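Local coordinates for uncharacterized hypothetical protein (Parabacteroides merdae, PDB 4EI0), which is of unknown function but belongs to the DUF4466 family and carries a two-sheet antiparallel beta sandwich in its N-terminal half, at residues A54-S59 and F127-K132; T64-D69 and T95-D100; L16-I21 and A139-G144; E35-Y40 and R111-I116. All blocks are in the same frame, centred on the assembly; numbering follows the deposited sequence.

Interaction 1: A54-S59 and F127-K132; sequences AQVVSS and FSFSVK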
loop_
_atom_site.group_PDB
_atom_site.type_symbol
_atom_site.label_atom_id
_atom_site.label_comp_id
_atom_site.label_asym_id
_atom_site.label_seq_id
_atom_site.Cartn_x
_atom_site.Cartn_y
_atom_site.Cartn_z
ATOM N N ALA B 54 -3.999 -14.634 10.390
ATOM C CA ALA B 54 -2.982 -14.148 11.337
ATOM C C ALA B 54 -3.473 -14.434 12.763
ATOM O O ALA B 54 -4.665 -14.474 13.007
ATOM C CB ALA B 54 -2.754 -12.669 11.124
ATOM N N GLN B 55 -2.557 -14.604 13.695
ATOM C CA GLN B 55 -2.920 -14.886 15.041
ATOM C C GLN B 55 -1.924 -14.290 16.021
ATOM O O GLN B 55 -0.769 -14.118 15.677
ATOM C CB GLN B 55 -2.981 -16.427 15.180
ATOM C CG GLN B 55 -2.980 -16.932 16.564
ATOM C CD GLN B 55 -3.049 -18.430 16.614
ATOM O OE1 GLN B 55 -4.041 -19.038 16.250
ATOM N NE2 GLN B 55 -1.992 -19.033 17.115
ATOM N N VAL B 56 -2.379 -13.912 17.216
ATOM C CA VAL B 56 -1.454 -13.541 18.300
ATOM C C VAL B 56 -1.899 -14.270 19.553
ATOM O O VAL B 56 -3.119 -14.332 19.852
ATOM C CB VAL B 56 -1.462 -12.090 18.690
ATOM C CG1 VAL B 56 -0.126 -11.762 19.341
ATOM C CG2 VAL B 56 -1.761 -11.229 17.537
ATOM N N VAL B 57 -0.936 -14.859 20.242
ATOM C CA VAL B 57 -1.148 -15.490 21.542
ATOM C C VAL B 57 -0.406 -14.603 22.539
ATOM O O VAL B 57 0.783 -14.406 22.412
ATOM C CB VAL B 57 -0.583 -16.942 21.569
ATOM C CG1 VAL B 57 -0.688 -17.530 22.978
ATOM C CG2 VAL B 57 -1.297 -17.847 20.553
ATOM N N SER B 58 -1.117 -14.014 23.489
ATOM C CA SER B 58 -0.476 -13.267 24.591
ATOM C C SER B 58 -0.268 -14.176 25.779
ATOM O O SER B 58 -0.963 -15.180 25.914
ATOM C CB SER B 58 -1.349 -12.099 25.064
ATOM O OG SER B 58 -2.585 -12.582 25.500
ATOM N N SER B 59 0.654 -13.803 26.660
ATOM C CA SER B 59 0.996 -14.657 27.802
ATOM C C SER B 59 -0.021 -14.469 28.944
ATOM O O SER B 59 -0.127 -15.317 29.776
ATOM C CB SER B 59 2.424 -14.374 28.294
ATOM O OG SER B 59 2.534 -13.048 28.707
ATOM N N PHE B 127 4.352 -11.920 23.695
ATOM C CA PHE B 127 3.467 -12.137 22.572
ATOM C C PHE B 127 4.103 -13.022 21.491
ATOM O O PHE B 127 5.268 -12.846 21.132
ATOM C CB PHE B 127 3.120 -10.800 21.957
ATOM C CG PHE B 127 2.407 -9.874 22.880
ATOM C CD1 PHE B 127 1.038 -9.914 22.989
ATOM C CD2 PHE B 127 3.115 -8.989 23.667
ATOM C CE1 PHE B 127 0.386 -9.085 23.879
ATOM C CE2 PHE B 127 2.460 -8.116 24.539
ATOM C CZ PHE B 127 1.090 -8.156 24.618
ATOM N N SER B 128 3.310 -13.946 20.965
ATOM C CA SER B 128 3.704 -14.754 19.817
ATOM C C SER B 128 2.745 -14.538 18.659
ATOM O O SER B 128 1.566 -14.920 18.724
ATOM C CB SER B 128 3.767 -16.225 20.220
ATOM O OG SER B 128 4.201 -16.966 19.074
ATOM N N PHE B 129 3.241 -13.871 17.626
ATOM C CA PHE B 129 2.450 -13.563 16.405
ATOM C C PHE B 129 2.731 -14.643 15.370
ATOM O O PHE B 129 3.867 -15.142 15.286
ATOM C CB PHE B 129 2.859 -12.236 15.772
ATOM C CG PHE B 129 2.596 -11.016 16.626
ATOM C CD1 PHE B 129 3.429 -10.684 17.667
ATOM C CD2 PHE B 129 1.460 -10.241 16.418
ATOM C CE1 PHE B 129 3.180 -9.580 18.449
ATOM C CE2 PHE B 129 1.208 -9.141 17.207
ATOM C CZ PHE B 129 2.072 -8.806 18.221
ATOM N N SER B 130 1.720 -15.014 14.593
ATOM C CA SER B 130 1.924 -16.025 13.535
ATOM C C SER B 130 0.962 -15.810 12.397
ATOM O O SER B 130 -0.050 -15.085 12.528
ATOM C CB SER B 130 1.768 -17.428 14.091
ATOM O OG SER B 130 0.501 -17.598 14.687
ATOM N N VAL B 131 1.314 -16.386 11.253
ATOM C CA VAL B 131 0.645 -16.164 9.980
ATOM C C VAL B 131 0.597 -17.486 9.186
ATOM O O VAL B 131 1.520 -18.282 9.270
ATOM C CB VAL B 131 1.341 -15.040 9.137
ATOM C CG1 VAL B 131 2.832 -15.329 8.934
ATOM C CG2 VAL B 131 0.628 -14.811 7.804
ATOM N N LYS B 132 -0.477 -17.690 8.435
ATOM C CA LYS B 132 -0.609 -18.784 7.469
ATOM C C LYS B 132 -0.870 -18.211 6.065
ATOM O O LYS B 132 -1.629 -17.267 5.935
ATOM C CB LYS B 132 -1.804 -19.681 7.842
ATOM C CG LYS B 132 -1.676 -20.431 9.181
ATOM C CD LYS B 132 -2.923 -21.311 9.420
ATOM C CE LYS B 132 -3.247 -21.626 10.872
ATOM N NZ LYS B 132 -2.810 -22.957 11.378
HETATM O O HOH W 1 0.425 -16.861 17.321
#
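V56 and F129 are paired across one sheet of a beta sandwich, on the neighbouring antiparallel strands 51-58 and 124-133. They form a non-hydrogen-bonded pair. Their side chains lie side by side and point to the interior. V56 CG1 sits over the centre of the F129 ring in a CH-pi contact, 3.6 Å from the centroid and 11° off the ring normal. Chi1 of -156° sets this methyl anti to the backbone N of V56. The second methyl, CG2, lies 3.6 Å from F129 CD2. On the same face S58 CB meets F127 CE1 at 3.7 Å. S58 OG bonds onward to I60 O.

The backbones join through two hydrogen-bonded pairs, Q55 with S130 and V57 with S128. Q55 N reaches S130 O at 2.8 Å, and S128 N reaches V57 O at 2.9 Å.

The face with Q55, V57, S128 and S130 is partly exposed. Here a water gives a hydrogen bond to S128 O at 2.7 Å. It also bonds S130 OG at 2.7 Å, accepts from Q55 NE2 and makes a weak bond to Q55 O. A buried, mainly apolar face and a more exposed face are typical of a beta-sandwich sheet.

Interaction 2: T64-D69 and T95-D100; sequences TGTYFD and TTTVID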
loop_
_atom_site.group_PDB
_atom_site.type_symbol
_atom_site.label_atom_id
_atom_site.label_comp_id
_atom_site.label_asym_id
_atom_site.label_seq_id
_atom_site.Cartn_x
_atom_site.Cartn_y
_atom_site.Cartn_z
ATOM N N THR B 64 -11.290 -7.281 27.450
ATOM C CA THR B 64 -12.224 -7.078 26.348
ATOM C C THR B 64 -11.869 -5.857 25.536
ATOM O O THR B 64 -11.531 -4.835 26.077
ATOM C CB THR B 64 -13.668 -6.934 26.823
ATOM O OG1 THR B 64 -13.999 -8.107 27.556
ATOM C CG2 THR B 64 -14.604 -6.834 25.608
ATOM N N GLY B 65 -11.898 -5.994 24.212
ATOM C CA GLY B 65 -11.419 -4.940 23.329
ATOM C C GLY B 65 -10.086 -5.251 22.698
ATOM O O GLY B 65 -9.640 -4.532 21.834
ATOM N N THR B 66 -9.419 -6.307 23.143
ATOM C CA THR B 66 -8.191 -6.800 22.488
ATOM C C THR B 66 -8.584 -7.340 21.067
ATOM O O THR B 66 -9.531 -8.116 20.929
ATOM C CB THR B 66 -7.589 -7.923 23.306
ATOM O OG1 THR B 66 -7.195 -7.382 24.567
ATOM C CG2 THR B 66 -6.394 -8.572 22.619
ATOM N N TYR B 67 -7.987 -6.807 20.021
ATOM C CA TYR B 67 -8.365 -7.181 18.672
ATOM C C TYR B 67 -7.268 -6.870 17.646
ATOM O O TYR B 67 -6.325 -6.148 17.942
ATOM C CB TYR B 67 -9.686 -6.478 18.255
ATOM C CG TYR B 67 -9.555 -5.051 17.892
ATOM C CD1 TYR B 67 -9.097 -4.145 18.787
ATOM C CD2 TYR B 67 -9.912 -4.585 16.623
ATOM C CE1 TYR B 67 -8.955 -2.829 18.466
ATOM C CE2 TYR B 67 -9.786 -3.255 16.291
ATOM C CZ TYR B 67 -9.303 -2.388 17.221
ATOM O OH TYR B 67 -9.140 -1.066 16.953
ATOM N N PHE B 68 -7.425 -7.448 16.445
ATOM C CA PHE B 68 -6.736 -7.010 15.241
ATOM C C PHE B 68 -7.700 -6.124 14.497
ATOM O O PHE B 68 -8.814 -6.514 14.237
ATOM C CB PHE B 68 -6.467 -8.191 14.322
ATOM C CG PHE B 68 -5.150 -8.857 14.499
ATOM C CD1 PHE B 68 -3.969 -8.202 14.162
ATOM C CD2 PHE B 68 -5.087 -10.190 14.843
ATOM C CE1 PHE B 68 -2.739 -8.844 14.243
ATOM C CE2 PHE B 68 -3.868 -10.814 14.941
ATOM C CZ PHE B 68 -2.697 -10.148 14.622
ATOM N N ASP B 69 -7.271 -4.938 14.114
ATOM C CA ASP B 69 -8.049 -4.103 13.227
ATOM C C ASP B 69 -8.007 -4.859 11.875
ATOM O O ASP B 69 -6.975 -5.418 11.512
ATOM C CB ASP B 69 -7.382 -2.701 13.261
ATOM C CG ASP B 69 -7.807 -1.730 12.178
ATOM O OD1 ASP B 69 -8.289 -2.096 11.118
ATOM O OD2 ASP B 69 -7.514 -0.533 12.365
ATOM N N THR B 95 -6.289 -15.979 25.596
ATOM C CA THR B 95 -5.012 -15.463 25.127
ATOM C C THR B 95 -4.858 -15.295 23.624
ATOM O O THR B 95 -3.897 -14.671 23.186
ATOM C CB THR B 95 -3.911 -16.432 25.519
ATOM O OG1 THR B 95 -4.210 -17.726 24.949
ATOM C CG2 THR B 95 -3.854 -16.571 27.056
ATOM N N THR B 96 -5.773 -15.858 22.834
ATOM C CA THR B 96 -5.569 -16.003 21.386
ATOM C C THR B 96 -6.538 -15.192 20.550
ATOM O O THR B 96 -7.754 -15.347 20.673
ATOM C CB THR B 96 -5.647 -17.498 21.004
ATOM O OG1 THR B 96 -4.702 -18.166 21.834
ATOM C CG2 THR B 96 -5.291 -17.794 19.497
ATOM N N THR B 97 -5.976 -14.345 19.705
ATOM C CA THR B 97 -6.721 -13.520 18.770
ATOM C C THR B 97 -6.427 -14.036 17.357
ATOM O O THR B 97 -5.278 -14.167 17.001
ATOM C CB THR B 97 -6.303 -12.053 18.881
ATOM O OG1 THR B 97 -6.587 -11.564 20.195
ATOM C CG2 THR B 97 -6.990 -11.200 17.790
ATOM N N VAL B 98 -7.460 -14.329 16.578
ATOM C CA VAL B 98 -7.274 -14.807 15.212
ATOM C C VAL B 98 -8.055 -13.914 14.282
ATOM O O VAL B 98 -9.129 -13.382 14.641
ATOM C CB VAL B 98 -7.722 -16.272 15.070
ATOM C CG1 VAL B 98 -9.232 -16.387 15.252
ATOM C CG2 VAL B 98 -7.235 -16.854 13.746
ATOM N N ILE B 99 -7.514 -13.719 13.092
ATOM C CA ILE B 99 -8.205 -12.955 12.069
ATOM C C ILE B 99 -7.946 -13.637 10.700
ATOM O O ILE B 99 -6.834 -14.092 10.441
ATOM C CB ILE B 99 -7.761 -11.492 12.058
ATOM C CG1 ILE B 99 -8.722 -10.669 11.206
ATOM C CG2 ILE B 99 -6.315 -11.420 11.574
ATOM C CD1 ILE B 99 -8.556 -9.166 11.347
ATOM N N ASP B 100 -8.983 -13.690 9.869
ATOM C CA ASP B 100 -8.927 -14.339 8.542
ATOM C C ASP B 100 -8.898 -13.311 7.454
ATOM O O ASP B 100 -9.691 -12.354 7.491
ATOM C CB ASP B 100 -10.172 -15.183 8.292
ATOM C CG ASP B 100 -10.165 -16.486 9.052
ATOM O OD1 ASP B 100 -9.088 -17.016 9.293
ATOM O OD2 ASP B 100 -11.242 -16.980 9.406
#
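The F68 ring meets T97 and I99 obliquely. Its CD2 atom does most of the touching. The ring belongs to the core of a beta sandwich: F68 comes from strand 67-75 of one sheet, and T97 and I99 from strand 96-100 of the other. F68 CD2 lies 3.7 Å from T97 CG2 and 3.7 Å from I99 CG2, so it fits between the two methyls. I99 is extended at chi2 (168°), which carries CD1 to 3.8 Å from F68 CB. The Y112 ring and V56 also pack against F68. Y67, one residue earlier, has its CB directed away from 95-100, and its ring meets Y113.

An alanine at F68 would probably open a gap between the sheets, with the methyls of T97 and I99 left without the ring, although the CB contact to I99 would remain.

No hydrogen bond joins the two segments; they meet by packing. Polar ends turn elsewhere: T66 OG1 bonds A63 O, and T97 OG1 bonds T92 OG1. T66 CG2 stands 3.9 Å from T97 OG1.

Interaction 3: L16-I21 and A139-G144; sequences LSNDCI and AEYKLG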
loop_
_atom_site.group_PDB
_atom_site.type_symbol
_atom_site.label_atom_id
_atom_site.label_comp_id
_atom_site.label_asym_id
_atom_site.label_seq_id
_atom_site.Cartn_x
_atom_site.Cartn_y
_atom_site.Cartn_z
ATOM N N LEU B 16 6.711 -17.327 2.618
ATOM C CA LEU B 16 6.001 -16.534 3.637
ATOM C C LEU B 16 6.949 -16.042 4.668
ATOM O O LEU B 16 7.759 -16.808 5.178
ATOM C CB LEU B 16 4.964 -17.409 4.340
ATOM C CG LEU B 16 4.066 -16.676 5.332
ATOM C CD1 LEU B 16 3.460 -15.410 4.706
ATOM C CD2 LEU B 16 2.977 -17.667 5.725
ATOM N N SER B 17 6.913 -14.748 4.942
ATOM C CA SER B 17 7.728 -14.178 5.986
ATOM C C SER B 17 6.939 -13.152 6.833
ATOM O O SER B 17 5.842 -12.713 6.456
ATOM C CB SER B 17 8.929 -13.525 5.359
ATOM O OG SER B 17 8.487 -12.363 4.711
ATOM N N ASN B 18 7.505 -12.776 7.979
ATOM C CA ASN B 18 6.811 -11.847 8.887
ATOM C C ASN B 18 7.773 -10.993 9.697
ATOM O O ASN B 18 8.933 -11.324 9.827
ATOM C CB ASN B 18 5.764 -12.584 9.746
ATOM C CG ASN B 18 6.342 -13.555 10.829
ATOM O OD1 ASN B 18 5.576 -14.117 11.619
ATOM N ND2 ASN B 18 7.632 -13.714 10.894
ATOM N N ASP B 19 7.273 -9.888 10.217
ATOM C CA ASP B 19 8.028 -9.009 11.090
ATOM C C ASP B 19 7.033 -8.227 11.921
ATOM O O ASP B 19 5.936 -7.996 11.471
ATOM C CB ASP B 19 8.845 -8.024 10.271
ATOM C CG ASP B 19 9.771 -7.181 11.147
ATOM O OD1 ASP B 19 10.586 -7.751 11.877
ATOM O OD2 ASP B 19 9.664 -5.952 11.143
ATOM N N CYS B 20 7.371 -7.877 13.156
ATOM C CA CYS B 20 6.417 -7.190 14.002
ATOM C C CYS B 20 7.129 -6.123 14.794
ATOM O O CYS B 20 8.212 -6.371 15.304
ATOM C CB CYS B 20 5.691 -8.192 14.930
ATOM S SG CYS B 20 4.185 -7.479 15.646
ATOM N N ILE B 21 6.525 -4.941 14.891
ATOM C CA ILE B 21 7.100 -3.810 15.635
ATOM C C ILE B 21 6.088 -3.285 16.653
ATOM O O ILE B 21 4.926 -3.132 16.352
ATOM C CB ILE B 21 7.667 -2.685 14.710
ATOM C CG1 ILE B 21 6.573 -1.836 14.049
ATOM C CG2 ILE B 21 8.596 -3.289 13.652
ATOM C CD1 ILE B 21 7.056 -0.500 13.494
ATOM N N ALA B 139 4.591 -18.710 9.317
ATOM C CA ALA B 139 5.709 -17.960 9.914
ATOM C C ALA B 139 5.299 -17.492 11.304
ATOM O O ALA B 139 4.113 -17.470 11.621
ATOM C CB ALA B 139 6.139 -16.754 9.087
ATOM N N GLU B 140 6.289 -17.092 12.106
ATOM C CA GLU B 140 6.058 -16.766 13.513
ATOM C C GLU B 140 7.033 -15.699 13.933
ATOM O O GLU B 140 8.101 -15.609 13.348
ATOM C CB GLU B 140 6.202 -18.031 14.404
ATOM C CG GLU B 140 7.152 -17.913 15.581
ATOM C CD GLU B 140 7.114 -19.143 16.469
ATOM O OE1 GLU B 140 7.340 -20.260 15.952
ATOM O OE2 GLU B 140 6.848 -18.992 17.684
ATOM N N TYR B 141 6.642 -14.874 14.903
ATOM C CA TYR B 141 7.459 -13.771 15.399
ATOM C C TYR B 141 7.085 -13.477 16.842
ATOM O O TYR B 141 5.923 -13.240 17.122
ATOM C CB TYR B 141 7.242 -12.505 14.567
ATOM C CG TYR B 141 8.353 -11.487 14.681
ATOM C CD1 TYR B 141 8.420 -10.608 15.755
ATOM C CD2 TYR B 141 9.362 -11.419 13.714
ATOM C CE1 TYR B 141 9.456 -9.692 15.862
ATOM C CE2 TYR B 141 10.388 -10.509 13.820
ATOM C CZ TYR B 141 10.415 -9.662 14.874
ATOM O OH TYR B 141 11.430 -8.811 14.928
ATOM N N LYS B 142 8.072 -13.464 17.746
ATOM C CA LYS B 142 7.835 -13.229 19.184
ATOM C C LYS B 142 8.341 -11.852 19.581
ATOM O O LYS B 142 9.369 -11.408 19.096
ATOM C CB LYS B 142 8.573 -14.277 20.041
ATOM C CG LYS B 142 8.170 -15.703 19.708
ATOM C CD LYS B 142 8.897 -16.737 20.549
ATOM C CE LYS B 142 8.319 -18.123 20.318
ATOM N NZ LYS B 142 6.831 -18.053 20.221
ATOM N N LEU B 143 7.596 -11.190 20.471
ATOM C CA LEU B 143 7.980 -9.927 21.051
ATOM C C LEU B 143 7.745 -9.958 22.582
ATOM O O LEU B 143 6.846 -10.648 23.085
ATOM C CB LEU B 143 7.172 -8.783 20.433
ATOM C CG LEU B 143 7.651 -8.252 19.093
ATOM C CD1 LEU B 143 6.709 -7.136 18.674
ATOM C CD2 LEU B 143 9.099 -7.784 19.244
ATOM N N GLY B 144 8.557 -9.188 23.298
ATOM C CA GLY B 144 8.528 -9.097 24.728
ATOM C C GLY B 144 9.549 -9.976 25.416
ATOM O O GLY B 144 10.323 -10.660 24.755
#
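Y141 lies against the backbone of D19 and C20, with one face of its ring over that backbone. Chi1 of -160° puts CG anti to the backbone N. Y141 CB is 3.8 Å from N18 OD1. Beyond it the ring splits the contact between two neighbours. On one side Y141 CD1 meets C20 CB at 3.7 Å, and CE1 meets C20 O at 3.6 Å. On the other side CD2 passes D19 CA, and CE2 lies 3.4 Å from D19 OD1. The backbone N of C20 sits 3.7 Å above the ring plane, over its centre. This nitrogen is buried by the contact and has no partner in the model. At the tip, Y141 OH is 3.3 Å from D19 OD1. The D19 carboxylate stands almost perpendicular to the ring.

N18 makes the hydrogen bond across the segments. Its ND2 donates to E140 O at 3.1 Å, from above the carbonyl plane by 73°. N18 OD1 is bonded by Y40 OH, which probably sets the turn of the amide together with the ND2 bond. A139 CB packs on N18 CG at 3.6 Å. L143 CD1 touches C20 SG.

Strands 17-22 and 138-147 are the outermost strands of the two sheets on this side of the sandwich. Residues 17-21 and 139-144 run the same way, their axes 17° apart, without backbone bonds to each other. Each strand pairs within its own sheet, 17-22 with 35-43 and 138-147 with 124-133.

Interaction 4: E35-Y40 and R111-I116; sequences EIEFAY and RYYYII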
loop_
_atom_site.group_PDB
_atom_site.type_symbol
_atom_site.label_atom_id
_atom_site.label_comp_id
_atom_site.label_asym_id
_atom_site.label_seq_id
_atom_site.Cartn_x
_atom_site.Cartn_y
_atom_site.Cartn_z
ATOM N N GLU B 35 -3.940 0.380 26.000
ATOM C CA GLU B 35 -3.545 -0.563 24.974
ATOM C C GLU B 35 -2.033 -0.606 24.767
ATOM O O GLU B 35 -1.334 0.389 25.014
ATOM C CB GLU B 35 -4.310 -0.222 23.696
ATOM C CG GLU B 35 -3.956 1.093 23.076
ATOM C CD GLU B 35 -4.994 1.598 22.066
ATOM O OE1 GLU B 35 -6.212 1.274 22.122
ATOM O OE2 GLU B 35 -4.544 2.332 21.180
ATOM N N ILE B 36 -1.522 -1.768 24.356
ATOM C CA ILE B 36 -0.191 -1.892 23.755
ATOM C C ILE B 36 -0.485 -2.250 22.287
ATOM O O ILE B 36 -1.226 -3.211 21.977
ATOM C CB ILE B 36 0.681 -2.997 24.361
ATOM C CG1 ILE B 36 0.664 -2.902 25.874
ATOM C CG2 ILE B 36 2.096 -2.948 23.799
ATOM C CD1 ILE B 36 1.611 -3.861 26.557
ATOM N N GLU B 37 0.044 -1.426 21.405
ATOM C CA GLU B 37 -0.231 -1.506 19.978
ATOM C C GLU B 37 0.967 -2.031 19.215
ATOM O O GLU B 37 2.100 -1.577 19.443
ATOM C CB GLU B 37 -0.533 -0.132 19.457
ATOM C CG GLU B 37 -0.955 -0.128 17.998
ATOM C CD GLU B 37 -1.176 1.265 17.461
ATOM O OE1 GLU B 37 -1.402 2.203 18.260
ATOM O OE2 GLU B 37 -1.127 1.422 16.235
ATOM N N PHE B 38 0.701 -2.957 18.302
ATOM C CA PHE B 38 1.734 -3.627 17.510
ATOM C C PHE B 38 1.358 -3.505 16.007
ATOM O O PHE B 38 0.173 -3.447 15.671
ATOM C CB PHE B 38 1.851 -5.104 17.901
ATOM C CG PHE B 38 2.353 -5.354 19.297
ATOM C CD1 PHE B 38 1.491 -5.347 20.363
ATOM C CD2 PHE B 38 3.682 -5.564 19.529
ATOM C CE1 PHE B 38 1.956 -5.573 21.645
ATOM C CE2 PHE B 38 4.163 -5.776 20.809
ATOM C CZ PHE B 38 3.294 -5.787 21.868
ATOM N N ALA B 39 2.359 -3.465 15.123
ATOM C CA ALA B 39 2.151 -3.487 13.675
ATOM C C ALA B 39 2.805 -4.766 13.166
ATOM O O ALA B 39 4.024 -4.897 13.243
ATOM C CB ALA B 39 2.759 -2.263 13.008
ATOM N N TYR B 40 1.985 -5.723 12.727
ATOM C CA TYR B 40 2.435 -7.062 12.331
ATOM C C TYR B 40 2.407 -7.115 10.794
ATOM O O TYR B 40 1.333 -7.072 10.208
ATOM C CB TYR B 40 1.527 -8.131 12.864
ATOM C CG TYR B 40 1.932 -9.577 12.577
ATOM C CD1 TYR B 40 3.248 -9.997 12.675
ATOM C CD2 TYR B 40 0.972 -10.533 12.241
ATOM C CE1 TYR B 40 3.613 -11.316 12.414
ATOM C CE2 TYR B 40 1.324 -11.869 12.004
ATOM C CZ TYR B 40 2.646 -12.257 12.100
ATOM O OH TYR B 40 2.997 -13.585 11.868
ATOM N N ARG B 111 -2.665 -4.069 12.456
ATOM C CA ARG B 111 -2.460 -3.544 13.811
ATOM C C ARG B 111 -3.203 -4.355 14.825
ATOM O O ARG B 111 -4.401 -4.626 14.664
ATOM C CB ARG B 111 -2.891 -2.113 13.843
ATOM C CG ARG B 111 -1.945 -1.264 13.014
ATOM C CD ARG B 111 -2.406 0.164 12.910
ATOM N NE ARG B 111 -1.493 0.853 12.031
ATOM C CZ ARG B 111 -1.719 2.038 11.505
ATOM N NH1 ARG B 111 -2.839 2.684 11.763
ATOM N NH2 ARG B 111 -0.826 2.549 10.690
ATOM N N TYR B 112 -2.481 -4.797 15.853
ATOM C CA TYR B 112 -3.043 -5.527 16.982
ATOM C C TYR B 112 -2.988 -4.643 18.216
ATOM O O TYR B 112 -1.958 -3.993 18.481
ATOM C CB TYR B 112 -2.243 -6.794 17.217
ATOM C CG TYR B 112 -2.472 -7.536 18.526
ATOM C CD1 TYR B 112 -3.595 -8.313 18.733
ATOM C CD2 TYR B 112 -1.516 -7.522 19.522
ATOM C CE1 TYR B 112 -3.797 -8.996 19.913
ATOM C CE2 TYR B 112 -1.710 -8.188 20.711
ATOM C CZ TYR B 112 -2.834 -8.930 20.894
ATOM O OH TYR B 112 -2.998 -9.631 22.049
ATOM N N TYR B 113 -4.094 -4.638 18.943
ATOM C CA TYR B 113 -4.291 -3.855 20.146
ATOM C C TYR B 113 -4.554 -4.798 21.313
ATOM O O TYR B 113 -5.543 -5.526 21.321
ATOM C CB TYR B 113 -5.474 -2.916 19.935
ATOM C CG TYR B 113 -5.213 -1.903 18.857
ATOM C CD1 TYR B 113 -4.614 -0.687 19.147
ATOM C CD2 TYR B 113 -5.574 -2.154 17.552
ATOM C CE1 TYR B 113 -4.391 0.252 18.163
ATOM C CE2 TYR B 113 -5.357 -1.233 16.556
ATOM C CZ TYR B 113 -4.766 -0.039 16.867
ATOM O OH TYR B 113 -4.532 0.813 15.870
ATOM N N TYR B 114 -3.619 -4.846 22.261
ATOM C CA TYR B 114 -3.772 -5.617 23.464
ATOM C C TYR B 114 -4.253 -4.648 24.535
ATOM O O TYR B 114 -3.553 -3.674 24.827
ATOM C CB TYR B 114 -2.448 -6.196 23.883
ATOM C CG TYR B 114 -2.426 -6.934 25.176
ATOM C CD1 TYR B 114 -2.881 -8.234 25.252
ATOM C CD2 TYR B 114 -1.878 -6.379 26.325
ATOM C CE1 TYR B 114 -2.812 -8.969 26.434
ATOM C CE2 TYR B 114 -1.798 -7.111 27.523
ATOM C CZ TYR B 114 -2.280 -8.383 27.582
ATOM O OH TYR B 114 -2.221 -9.117 28.715
ATOM N N ILE B 115 -5.421 -4.910 25.132
ATOM C CA ILE B 115 -5.921 -4.047 26.228
ATOM C C ILE B 115 -5.419 -4.712 27.519
ATOM O O ILE B 115 -5.726 -5.852 27.781
ATOM C CB ILE B 115 -7.437 -3.881 26.220
ATOM C CG1 ILE B 115 -7.963 -3.403 24.863
ATOM C CG2 ILE B 115 -7.864 -2.827 27.256
ATOM C CD1 ILE B 115 -7.408 -2.067 24.391
ATOM N N ILE B 116 -4.595 -3.989 28.287
ATOM C CA ILE B 116 -3.890 -4.494 29.464
ATOM C C ILE B 116 -4.901 -4.815 30.538
ATOM O O ILE B 116 -5.680 -3.950 30.904
ATOM C CB ILE B 116 -2.792 -3.461 29.955
ATOM C CG1 ILE B 116 -1.781 -3.176 28.851
ATOM C CG2 ILE B 116 -2.058 -3.933 31.170
ATOM C CD1 ILE B 116 -0.925 -1.940 29.041
#
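Four backbone hydrogen bonds tie I36 to Y114 and F38 to Y112. They join strands 35-43 and 107-115 as antiparallel neighbours in one sheet of the beta sandwich. I36 N donates to Y114 O at 2.8 Å, and Y112 N to F38 O at 3.0 Å.

Apolar contacts fill the inner face. F38 CD1 meets the edge of the Y112 ring in its plane, 3.8 Å from Y112 CD2. The two side chains lie side by side. I36 crosses I116 at about a right angle, with I36 CG1 3.7 Å from I116 CD1. From the other sheet, F127 packs on F38, Y112 and Y114.

The opposite face carries the charged side chains, E35, E37 and R111, with Y113 and I115 among them. E37 is anti to its backbone N at CG, chi1 -175°, and runs on extended beside the Y113 ring. Its CD lies 3.4 Å from Y113 CE1, with the carboxylate turned 37° from the ring plane. E37 OE2 forms a salt bridge with R23. R111 is near but not bridged: its NE is 4.3 Å from E37 OE2, which lies well out of the guanidinium plane. R111 has its own salt bridge to D81. A leucine in place of E37 would probably leave R23 without this carboxylate mate.

E35 flanks the same tyrosine, and its OE2 is 3.6 Å from Y113 CD1. E35 CB touches I115 CD1 at 3.7 Å.

In the fold
From the N terminus, residues 16-21 come first and wait for 139-144, so interaction 3 closes the widest loop and holds the other three inside it. Next, 35-40 opens interaction 4, closed by 111-116. Before that closes, 54-59 opens interaction 1, closed by 127-132, so interactions 1 and 4 cross. Interaction 2, from 64-69 to 95-100, nests inside both. Interactions 1 and 4 each pair two strands within one sheet. Interactions 2 and 3 join the two sheets at separate places, their centres about 16 Å apart. The crossing reflects a chain that passes from sheet to sheet. Side chains of interactions 1 and 4 meet in the shared core.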